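Local structure of protein male-specific lethal-3 (Drosophila melanogaster, 3M9Q) at residues Cys28-Pro31 / Arg37-Tyr40. The protein recognises a methylated histone H3 tail through its chromodomain, as a component of the MSL complex that upregulates the male X chromosome. The protein carries 1 engineered substitution. Sequence-based numbering, arbitrary orientation.
Sequences CYEP and RVLY
Tyr29 is packed on both faces by side chains from 37-40. Over one face lies the guanidinium of Arg37, its plane 19° from the ring plane and Arg37 CZ 3.9 Å from the Tyr29 ring centroid, which meets the criteria for a stacked cation-pi pair; NH1 sits above the ring centre. A bend at chi3 (77°) carries the Arg37 guanidinium over the tyrosine. On the opposite face Leu39 makes a CH-pi contact, CD2 standing 3.5 Å from the Tyr29 ring centroid and only 7° off the normal. Tyr29 and Leu39 form a non-hydrogen-bonded pair and share a sheet face, where both also touch Leu95 of helix 86-100. This is the loop end of the beta hairpin joining strands 25-29 and 39-51 in the chromodomain's antiparallel sheet. Next along the ladder, Cys28 and Tyr40 form a hydrogen-bonded antiparallel pair, with Cys28 N to Tyr40 O at 2.9 Å and Tyr40 N to Cys28 O at 2.8 Å. Beyond the regular strands, Glu30 N continues the pairing by donating to Val38 O (2.9 Å). The Glu30 side chain leaves with CG anti to the backbone N and runs alongside Tyr40. There Tyr40 OH lies 2.4 Å from Glu30 OE1, too short for a normal hydrogen bond, so the exact value is doubtful; Glu30 OE1 is near the plane of the phenol ring and the carboxylate almost perpendicular to it, while Glu30 OE2 accepts from Asp32 N.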
ATOM      1  N   CYS A  28      -0.898   2.779  -3.038  1.00  8.76           N
ATOM      2  CA  CYS A  28      -1.445   1.461  -2.722  1.00  8.87           C
ATOM      3  C   CYS A  28      -2.286   0.928  -3.870  1.00  8.89           C
ATOM      4  O   CYS A  28      -3.205   1.585  -4.339  1.00  9.60           O
ATOM      5  CB  CYS A  28      -2.328   1.545  -1.469  1.00  9.20           C
ATOM      6  SG  CYS A  28      -2.981  -0.053  -0.897  1.00 10.75           S
ATOM      7  N   TYR A  29      -2.000  -0.296  -4.283  1.00  9.13           N
ATOM      8  CA  TYR A  29      -2.798  -0.948  -5.334  1.00  9.81           C
ATOM      9  C   TYR A  29      -4.203  -1.262  -4.860  1.00 10.63           C
ATOM     10  O   TYR A  29      -4.428  -1.706  -3.748  1.00 10.49           O
ATOM     11  CB  TYR A  29      -2.135  -2.238  -5.831  1.00 10.76           C
ATOM     12  CG  TYR A  29      -1.097  -2.020  -6.896  1.00 10.78           C
ATOM     13  CD1 TYR A  29      -1.462  -1.586  -8.163  1.00 11.56           C
ATOM     14  CD2 TYR A  29       0.243  -2.227  -6.636  1.00 11.20           C
ATOM     15  CE1 TYR A  29      -0.518  -1.394  -9.145  1.00 11.95           C
ATOM     16  CE2 TYR A  29       1.200  -2.033  -7.615  1.00 11.74           C
ATOM     17  CZ  TYR A  29       0.809  -1.613  -8.867  1.00 12.23           C
ATOM     18  OH  TYR A  29       1.726  -1.394  -9.877  1.00 13.97           O
ATOM     19  N   GLU A  30      -5.145  -1.025  -5.758  1.00 11.22           N
ATOM     20  CA  GLU A  30      -6.535  -1.462  -5.593  1.00 12.15           C
ATOM     21  C   GLU A  30      -6.601  -2.952  -5.242  1.00 11.18           C
ATOM     22  O   GLU A  30      -6.046  -3.769  -5.966  1.00 11.33           O
ATOM     23  CB  GLU A  30      -7.297  -1.216  -6.909  1.00 13.41           C
ATOM     24  CG  GLU A  30      -8.629  -1.922  -7.038  1.00 14.80           C
ATOM     25  CD  GLU A  30      -9.637  -1.371  -6.093  1.00 15.66           C
ATOM     26  OE1 GLU A  30     -10.019  -0.183  -6.307  1.00 19.17           O
ATOM     27  OE2 GLU A  30     -10.058  -2.088  -5.165  1.00 16.55           O
ATOM     28  N   PRO A  31      -7.287  -3.316  -4.143  1.00 11.13           N
ATOM     29  CA  PRO A  31      -7.324  -4.729  -3.758  1.00 11.70           C
ATOM     30  C   PRO A  31      -8.329  -5.586  -4.538  1.00 11.17           C
ATOM     31  O   PRO A  31      -8.202  -6.801  -4.575  1.00 12.10           O
ATOM     32  CB  PRO A  31      -7.725  -4.668  -2.274  1.00 12.71           C
ATOM     33  CG  PRO A  31      -8.515  -3.442  -2.154  1.00 13.98           C
ATOM     34  CD  PRO A  31      -7.857  -2.457  -3.087  1.00 12.97           C
ATOM     35  N   ARG A  37      -6.187  -2.266 -12.791  1.00 11.18           N
ATOM     36  CA  ARG A  37      -5.259  -1.915 -11.709  1.00 11.99           C
ATOM     37  C   ARG A  37      -5.072  -0.414 -11.625  1.00 10.93           C
ATOM     38  O   ARG A  37      -4.853   0.259 -12.622  1.00 11.03           O
ATOM     39  CB  ARG A  37      -3.916  -2.638 -11.869  1.00 14.43           C
ATOM     40  CG  ARG A  37      -4.036  -4.108 -11.497  1.00 17.84           C
ATOM     41  CD  ARG A  37      -2.817  -4.960 -11.814  1.00 20.28           C
ATOM     42  NE  ARG A  37      -1.686  -4.817 -10.895  1.00 22.31           N
ATOM     43  CZ  ARG A  37      -1.725  -4.919  -9.568  1.00 23.94           C
ATOM     44  NH1 ARG A  37      -0.593  -4.798  -8.893  1.00 24.46           N
ATOM     45  NH2 ARG A  37      -2.865  -5.105  -8.910  1.00 24.46           N
ATOM     46  N   VAL A  38      -5.200   0.100 -10.409  1.00  9.87           N
ATOM     47  CA  VAL A  38      -4.994   1.520 -10.112  1.00 10.36           C
ATOM     48  C   VAL A  38      -4.319   1.649  -8.757  1.00  9.88           C
ATOM     49  O   VAL A  38      -4.328   0.722  -7.947  1.00 10.13           O
ATOM     50  CB  VAL A  38      -6.316   2.341 -10.119  1.00 11.14           C
ATOM     51  CG1 VAL A  38      -6.904   2.440 -11.535  1.00 11.82           C
ATOM     52  CG2 VAL A  38      -7.326   1.771  -9.132  1.00 12.33           C
ATOM     53  N   LEU A  39      -3.743   2.826  -8.535  1.00  9.23           N
ATOM     54  CA  LEU A  39      -3.014   3.159  -7.309  1.00  8.93           C
ATOM     55  C   LEU A  39      -3.669   4.308  -6.577  1.00  8.90           C
ATOM     56  O   LEU A  39      -4.061   5.305  -7.182  1.00  9.96           O
ATOM     57  CB  LEU A  39      -1.574   3.548  -7.635  1.00  9.09           C
ATOM     58  CG  LEU A  39      -0.671   2.400  -8.085  1.00  8.91           C
ATOM     59  CD1 LEU A  39       0.521   2.919  -8.896  1.00 10.30           C
ATOM     60  CD2 LEU A  39      -0.212   1.562  -6.883  1.00  9.60           C
ATOM     61  N   TYR A  40      -3.768   4.165  -5.265  1.00  8.92           N
ATOM     62  CA  TYR A  40      -4.323   5.204  -4.398  1.00  9.37           C
ATOM     63  C   TYR A  40      -3.249   5.845  -3.550  1.00  8.89           C
ATOM     64  O   TYR A  40      -2.470   5.156  -2.888  1.00  8.80           O
ATOM     65  CB  TYR A  40      -5.382   4.609  -3.474  1.00 10.79           C
ATOM     66  CG  TYR A  40      -6.543   3.981  -4.224  1.00 12.48           C
ATOM     67  CD1 TYR A  40      -7.416   4.753  -4.977  1.00 14.94           C
ATOM     68  CD2 TYR A  40      -6.743   2.616  -4.217  1.00 13.57           C
ATOM     69  CE1 TYR A  40      -8.473   4.170  -5.678  1.00 15.31           C
ATOM     70  CE2 TYR A  40      -7.796   2.034  -4.904  1.00 14.06           C
ATOM     71  CZ  TYR A  40      -8.655   2.808  -5.621  1.00 14.51           C
ATOM     72  OH  TYR A  40      -9.703   2.230  -6.316  1.00 16.75           O
TER